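Local coordinates for tetratricopeptide repeat protein (Parabacteroides merdae ATCC 43184, PDB 4R7S), which is of unknown function but, as a tetratricopeptide repeat protein, probably serves as a helical scaffold for binding other proteins or peptides, at residues D131-L136 / L147-L152; N80-Y85 / L95-T100. All blocks are in the same frame, centred on the assembly; numbering follows the deposited sequence.

Contact 1. Residues D131-L136 / L147-L152; sequences DFDKIL and LGHAIL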
loop_
_atom_site.group_PDB
_atom_site.type_symbol
_atom_site.label_atom_id
_atom_site.label_comp_id
_atom_site.label_asym_id
_atom_site.label_seq_id
_atom_site.Cartn_x
_atom_site.Cartn_y
_atom_site.Cartn_z
ATOM N N ASP A 131 1.522 -6.539 -16.185
ATOM C CA ASP A 131 1.567 -5.188 -15.621
ATOM C C ASP A 131 2.976 -4.813 -15.161
ATOM O O ASP A 131 3.368 -3.656 -15.327
ATOM C CB ASP A 131 0.560 -5.028 -14.465
ATOM C CG ASP A 131 -0.887 -4.802 -14.902
ATOM O OD1 ASP A 131 -1.130 -4.651 -16.126
ATOM O OD2 ASP A 131 -1.771 -4.786 -14.026
ATOM N N PHE A 132 3.745 -5.772 -14.607
ATOM C CA PHE A 132 5.127 -5.475 -14.194
ATOM C C PHE A 132 6.020 -5.382 -15.443
ATOM O O PHE A 132 6.875 -4.492 -15.515
ATOM C CB PHE A 132 5.656 -6.473 -13.156
ATOM C CG PHE A 132 4.799 -6.544 -11.910
ATOM C CD1 PHE A 132 4.491 -5.392 -11.186
ATOM C CD2 PHE A 132 4.298 -7.761 -11.459
ATOM C CE1 PHE A 132 3.667 -5.452 -10.058
ATOM C CE2 PHE A 132 3.494 -7.826 -10.310
ATOM C CZ PHE A 132 3.183 -6.673 -9.620
ATOM N N ASP A 133 5.725 -6.192 -16.475
ATOM C CA ASP A 133 6.466 -6.106 -17.741
ATOM C C ASP A 133 6.224 -4.758 -18.424
ATOM O O ASP A 133 7.172 -4.175 -18.942
ATOM C CB ASP A 133 6.098 -7.252 -18.685
ATOM C CG ASP A 133 6.668 -8.607 -18.299
ATOM O OD1 ASP A 133 7.748 -8.643 -17.646
ATOM O OD2 ASP A 133 6.063 -9.641 -18.690
ATOM N N LYS A 134 4.965 -4.245 -18.388
ATOM C CA LYS A 134 4.587 -2.953 -18.978
ATOM C C LYS A 134 5.416 -1.843 -18.374
ATOM O O LYS A 134 5.852 -0.974 -19.118
ATOM C CB LYS A 134 3.077 -2.656 -18.806
ATOM C CG LYS A 134 2.526 -1.550 -19.725
ATOM C CD LYS A 134 2.375 -1.967 -21.201
ATOM C CE LYS A 134 2.049 -0.808 -22.110
ATOM N NZ LYS A 134 2.004 -1.225 -23.538
ATOM N N ILE A 135 5.647 -1.871 -17.036
ATOM C CA ILE A 135 6.479 -0.881 -16.338
ATOM C C ILE A 135 7.916 -0.945 -16.884
ATOM O O ILE A 135 8.445 0.071 -17.322
ATOM C CB ILE A 135 6.462 -1.043 -14.793
ATOM C CG1 ILE A 135 5.027 -0.983 -14.248
ATOM C CG2 ILE A 135 7.362 0.032 -14.142
ATOM C CD1 ILE A 135 4.827 -1.278 -12.813
ATOM N N LEU A 136 8.517 -2.142 -16.907
ATOM C CA LEU A 136 9.885 -2.330 -17.397
ATOM C C LEU A 136 10.063 -1.970 -18.891
ATOM O O LEU A 136 11.166 -1.624 -19.308
ATOM C CB LEU A 136 10.338 -3.762 -17.140
ATOM C CG LEU A 136 10.677 -4.035 -15.694
ATOM C CD1 LEU A 136 10.585 -5.503 -15.396
ATOM C CD2 LEU A 136 12.028 -3.421 -15.313
ATOM N N LEU A 147 10.570 -6.220 -8.231
ATOM C CA LEU A 147 10.062 -6.697 -6.945
ATOM C C LEU A 147 8.669 -7.284 -7.101
ATOM O O LEU A 147 8.368 -8.312 -6.515
ATOM C CB LEU A 147 10.037 -5.540 -5.957
ATOM C CG LEU A 147 9.874 -5.886 -4.493
ATOM C CD1 LEU A 147 11.096 -6.620 -3.960
ATOM C CD2 LEU A 147 9.685 -4.623 -3.699
ATOM N N GLY A 148 7.847 -6.653 -7.931
ATOM C CA GLY A 148 6.525 -7.160 -8.264
ATOM C C GLY A 148 6.638 -8.574 -8.803
ATOM O O GLY A 148 5.928 -9.468 -8.340
ATOM N N HIS A 149 7.588 -8.791 -9.736
ATOM C CA HIS A 149 7.882 -10.101 -10.319
ATOM C C HIS A 149 8.337 -11.094 -9.237
ATOM O O HIS A 149 7.867 -12.229 -9.224
ATOM C CB HIS A 149 8.951 -9.990 -11.428
ATOM C CG HIS A 149 8.403 -9.545 -12.750
ATOM N ND1 HIS A 149 7.382 -10.238 -13.381
ATOM C CD2 HIS A 149 8.785 -8.518 -13.539
ATOM C CE1 HIS A 149 7.175 -9.611 -14.522
ATOM N NE2 HIS A 149 8.002 -8.575 -14.665
ATOM N N ALA A 150 9.200 -10.640 -8.303
ATOM C CA ALA A 150 9.701 -11.445 -7.200
ATOM C C ALA A 150 8.549 -11.938 -6.295
ATOM O O ALA A 150 8.486 -13.138 -5.963
ATOM C CB ALA A 150 10.715 -10.643 -6.389
ATOM N N ILE A 151 7.632 -11.031 -5.934
ATOM C CA ILE A 151 6.483 -11.347 -5.060
ATOM C C ILE A 151 5.547 -12.301 -5.795
ATOM O O ILE A 151 5.139 -13.300 -5.224
ATOM C CB ILE A 151 5.770 -10.050 -4.560
ATOM C CG1 ILE A 151 6.728 -9.228 -3.671
ATOM C CG2 ILE A 151 4.450 -10.362 -3.811
ATOM C CD1 ILE A 151 6.484 -7.748 -3.750
ATOM N N LEU A 152 5.257 -12.016 -7.065
ATOM C CA LEU A 152 4.418 -12.827 -7.960
ATOM C C LEU A 152 4.904 -14.288 -8.051
ATOM O O LEU A 152 4.109 -15.215 -7.879
ATOM C CB LEU A 152 4.454 -12.182 -9.353
ATOM C CG LEU A 152 3.877 -12.971 -10.502
ATOM C CD1 LEU A 152 2.399 -13.107 -10.345
ATOM C CD2 LEU A 152 4.152 -12.292 -11.788
#
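The Phe132 ring lies flat against the backbone of Gly148: Gly148 CA stands 3.5 Å above the ring plane, over the centre, a CH-pi contact on that face. Gly148 C lies over the same face, and Gly148 O comes 3.5 Å from Phe132 CE2. The His149 imidazole, its CG anti to the carbonyl carbon and beside the backbone N (chi1 -81°), is approached on one face by Phe132 CB, offset toward the rim and nearest to His149 NE2 at 3.5 Å. The two rings form an edge-to-face pair, the edge of Phe132 toward the face of His149, with planes at 68°. At the imidazole edge, Leu136 CD1 lies in plane, meeting His149 CD2 tip to tip at 4.0 Å. Asp133 OD1 also sits near that plane and accepts a weak hydrogen bond from His149 NE2 (3.0 Å), bent to 123°. Helices 125-138 and 143-156 run antiparallel here, their local axes 9.7 Å apart, consistent with a tetratricopeptide repeat solenoid, and Phe132 touches Ile120 of helix 109-121. The contact joins a buried aromatic-glycine packing to a more exposed polar edge, where the Asp133 carboxylate would be expected to favour a protonated imidazole, though the bent bond suggests modest coupling.

Contact 2. Residues N80-Y85 / L95-T100; sequences NRASLY and LNDYNT. With EDO (1,2-ethanediol), chain H.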
loop_
_atom_site.group_PDB
_atom_site.type_symbol
_atom_site.label_atom_id
_atom_site.label_comp_id
_atom_site.label_asym_id
_atom_site.label_seq_id
_atom_site.Cartn_x
_atom_site.Cartn_y
_atom_site.Cartn_z
ATOM N N ASN A 80 -6.324 8.140 -6.540
ATOM C CA ASN A 80 -6.555 8.295 -5.108
ATOM C C ASN A 80 -7.715 7.428 -4.601
ATOM O O ASN A 80 -7.570 6.779 -3.561
ATOM C CB ASN A 80 -6.754 9.772 -4.747
ATOM C CG ASN A 80 -5.429 10.496 -4.721
ATOM O OD1 ASN A 80 -4.661 10.433 -3.762
ATOM N ND2 ASN A 80 -5.060 11.082 -5.815
ATOM N N ARG A 81 -8.819 7.367 -5.341
ATOM C CA ARG A 81 -9.993 6.564 -4.962
ATOM C C ARG A 81 -9.681 5.058 -5.089
ATOM O O ARG A 81 -10.115 4.274 -4.242
ATOM C CB ARG A 81 -11.194 6.966 -5.825
ATOM C CG ARG A 81 -12.575 6.553 -5.336
ATOM C CD ARG A 81 -13.258 6.097 -6.602
ATOM N NE ARG A 81 -14.681 6.366 -6.690
ATOM C CZ ARG A 81 -15.452 5.956 -7.693
ATOM N NH1 ARG A 81 -14.938 5.240 -8.688
ATOM N NH2 ARG A 81 -16.743 6.257 -7.710
ATOM N N ALA A 82 -8.898 4.653 -6.111
ATOM C CA ALA A 82 -8.529 3.238 -6.225
ATOM C C ALA A 82 -7.676 2.836 -5.021
ATOM O O ALA A 82 -7.926 1.792 -4.424
ATOM C CB ALA A 82 -7.796 2.966 -7.525
ATOM N N SER A 83 -6.741 3.717 -4.610
ATOM C CA SER A 83 -5.888 3.519 -3.445
ATOM C C SER A 83 -6.744 3.473 -2.179
ATOM O O SER A 83 -6.480 2.666 -1.290
ATOM C CB SER A 83 -4.854 4.633 -3.347
ATOM O OG SER A 83 -4.071 4.500 -2.174
ATOM N N LEU A 84 -7.771 4.320 -2.105
ATOM C CA LEU A 84 -8.664 4.320 -0.961
ATOM C C LEU A 84 -9.478 3.013 -0.919
ATOM O O LEU A 84 -9.615 2.434 0.158
ATOM C CB LEU A 84 -9.581 5.558 -0.964
ATOM C CG LEU A 84 -10.605 5.657 0.178
ATOM C CD1 LEU A 84 -9.939 5.721 1.543
ATOM C CD2 LEU A 84 -11.479 6.839 -0.008
ATOM N N TYR A 85 -9.975 2.533 -2.084
ATOM C CA TYR A 85 -10.730 1.280 -2.179
ATOM C C TYR A 85 -9.906 0.107 -1.663
ATOM O O TYR A 85 -10.434 -0.750 -0.962
ATOM C CB TYR A 85 -11.182 1.010 -3.622
ATOM C CG TYR A 85 -12.480 1.680 -4.023
ATOM C CD1 TYR A 85 -13.568 1.712 -3.157
ATOM C CD2 TYR A 85 -12.638 2.238 -5.289
ATOM C CE1 TYR A 85 -14.776 2.304 -3.530
ATOM C CE2 TYR A 85 -13.850 2.806 -5.683
ATOM C CZ TYR A 85 -14.916 2.840 -4.798
ATOM O OH TYR A 85 -16.110 3.411 -5.158
ATOM N N LEU A 95 -9.699 -2.233 -8.502
ATOM C CA LEU A 95 -9.315 -2.796 -9.797
ATOM C C LEU A 95 -10.062 -2.080 -10.921
ATOM O O LEU A 95 -9.418 -1.618 -11.865
ATOM C CB LEU A 95 -9.585 -4.332 -9.810
ATOM C CG LEU A 95 -9.472 -5.123 -11.137
ATOM C CD1 LEU A 95 -8.086 -5.024 -11.761
ATOM C CD2 LEU A 95 -9.788 -6.583 -10.911
ATOM N N ASN A 96 -11.393 -1.909 -10.779
ATOM C CA ASN A 96 -12.210 -1.210 -11.775
ATOM C C ASN A 96 -11.691 0.236 -12.042
ATOM O O ASN A 96 -11.683 0.675 -13.202
ATOM C CB ASN A 96 -13.688 -1.188 -11.352
ATOM C CG ASN A 96 -14.582 -0.353 -12.250
ATOM O OD1 ASN A 96 -14.642 -0.549 -13.476
ATOM N ND2 ASN A 96 -15.267 0.633 -11.661
ATOM N N ASP A 97 -11.266 0.964 -10.982
ATOM C CA ASP A 97 -10.720 2.320 -11.140
ATOM C C ASP A 97 -9.343 2.295 -11.862
ATOM O O ASP A 97 -9.104 3.169 -12.714
ATOM C CB ASP A 97 -10.628 3.043 -9.792
ATOM C CG ASP A 97 -11.906 3.737 -9.336
ATOM O OD1 ASP A 97 -12.907 3.724 -10.100
ATOM O OD2 ASP A 97 -11.908 4.289 -8.223
ATOM N N TYR A 98 -8.472 1.267 -11.567
ATOM C CA TYR A 98 -7.185 1.109 -12.263
ATOM C C TYR A 98 -7.458 0.731 -13.711
ATOM O O TYR A 98 -6.742 1.172 -14.608
ATOM C CB TYR A 98 -6.249 0.074 -11.588
ATOM C CG TYR A 98 -5.713 0.530 -10.242
ATOM C CD1 TYR A 98 -4.992 1.721 -10.122
ATOM C CD2 TYR A 98 -5.899 -0.239 -9.096
ATOM C CE1 TYR A 98 -4.527 2.165 -8.885
ATOM C CE2 TYR A 98 -5.417 0.182 -7.856
ATOM C CZ TYR A 98 -4.745 1.395 -7.754
ATOM O OH TYR A 98 -4.279 1.854 -6.546
ATOM N N ASN A 99 -8.532 -0.029 -13.949
ATOM C CA ASN A 99 -8.910 -0.406 -15.306
ATOM C C ASN A 99 -9.356 0.816 -16.096
ATOM O O ASN A 99 -8.921 0.993 -17.227
ATOM C CB ASN A 99 -9.990 -1.463 -15.292
ATOM C CG ASN A 99 -9.477 -2.824 -14.927
ATOM O OD1 ASN A 99 -8.249 -3.089 -14.852
ATOM N ND2 ASN A 99 -10.428 -3.727 -14.713
ATOM N N THR A 100 -10.153 1.685 -15.480
ATOM C CA THR A 100 -10.573 2.943 -16.100
ATOM C C THR A 100 -9.308 3.758 -16.406
ATOM O O THR A 100 -9.100 4.195 -17.544
ATOM C CB THR A 100 -11.565 3.716 -15.178
ATOM O OG1 THR A 100 -12.718 2.912 -14.920
ATOM C CG2 THR A 100 -11.992 5.065 -15.767
HETATM C C1 EDO H . -2.827 14.289 -3.111
HETATM O O1 EDO H . -2.406 12.934 -2.912
HETATM C C2 EDO H . -4.180 14.350 -3.885
HETATM O O2 EDO H . -5.062 15.286 -3.268
#
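Ala82 and Tyr98 make the apolar half of this contact: Ala82 CB rests 3.4 Å above the plane of the Tyr98 ring in a CH-pi contact, offset toward the phenol end, with Tyr98 CZ its nearest atom. The same CB also meets Asp97 CB at 3.6 Å, close to where the backbones approach most nearly. The polar half is a salt bridge from Arg81 NH1 to Asp97 OD1, 2.9 Å long. Its hydrogen bond is weak, bent to 127°; the second, to Asp97 OD2, is weak as well and doubtful, since the position of that oxygen is less sure. Guanidinium and carboxylate planes differ by only 8°, and Asp97 CG lies in plane at the guanidinium edge. Arg81 CG is anti to the backbone N (chi1 -163°), and the chain is bent at chi2 and chi3. The Arg81 and Asp97 side chains cross at about a right angle. Tyr85 OH stands 3.5 Å above the centre of the Arg81 guanidinium. Tyr85 CE2 lies 3.5 Å from Asp97 OD2, at the ring edge near its plane, an equally doubtful approach.

Further out, Arg81 packs on Tyr64 and Leu68 of helix 57-68, and Arg81 NH2 has a weak hydrogen bond to Thr65 OG1. Tyr85 touches Leu61 of the same helix, while Tyr98 packs on Ala111 and Cys114 of helix 109-121. A 1,2-ethanediol, probably from the crystallisation liquor, makes a weak hydrogen bond from O1 to Asn80 OD1 and is also bonded to Thr49 OG1. A small residue facing an aromatic ring is consistent with the close helix pairing of a tetratricopeptide repeat, here with local axes 8.5 Å apart. Asp97 is buried, yet its charge is met by Arg81, which probably favours the ionised carboxylate and lessens the cost of burying it.

Overall arrangement
Along the chain contact 2 closes before contact 1 opens, placing the two in series in an all-helical protein. Contact 2 pairs helices 75-87 and 91-104; contact 1 pairs helices 125-138 and 143-156. They share no helix, and helix 109-121 lies between them in sequence, touched by Tyr98 from contact 2 and by Phe132 from contact 1. Arg115 of that helix also links the neighbourhoods, forming a salt bridge with Asp131 and a hydrogen bond with Asn99. The contact centres are 19 Å apart, with nearest atoms about 7 Å apart and no direct touch. Successive antiparallel pairs joined through an intervening helix are consistent with the stacked solenoid of tetratricopeptide repeats.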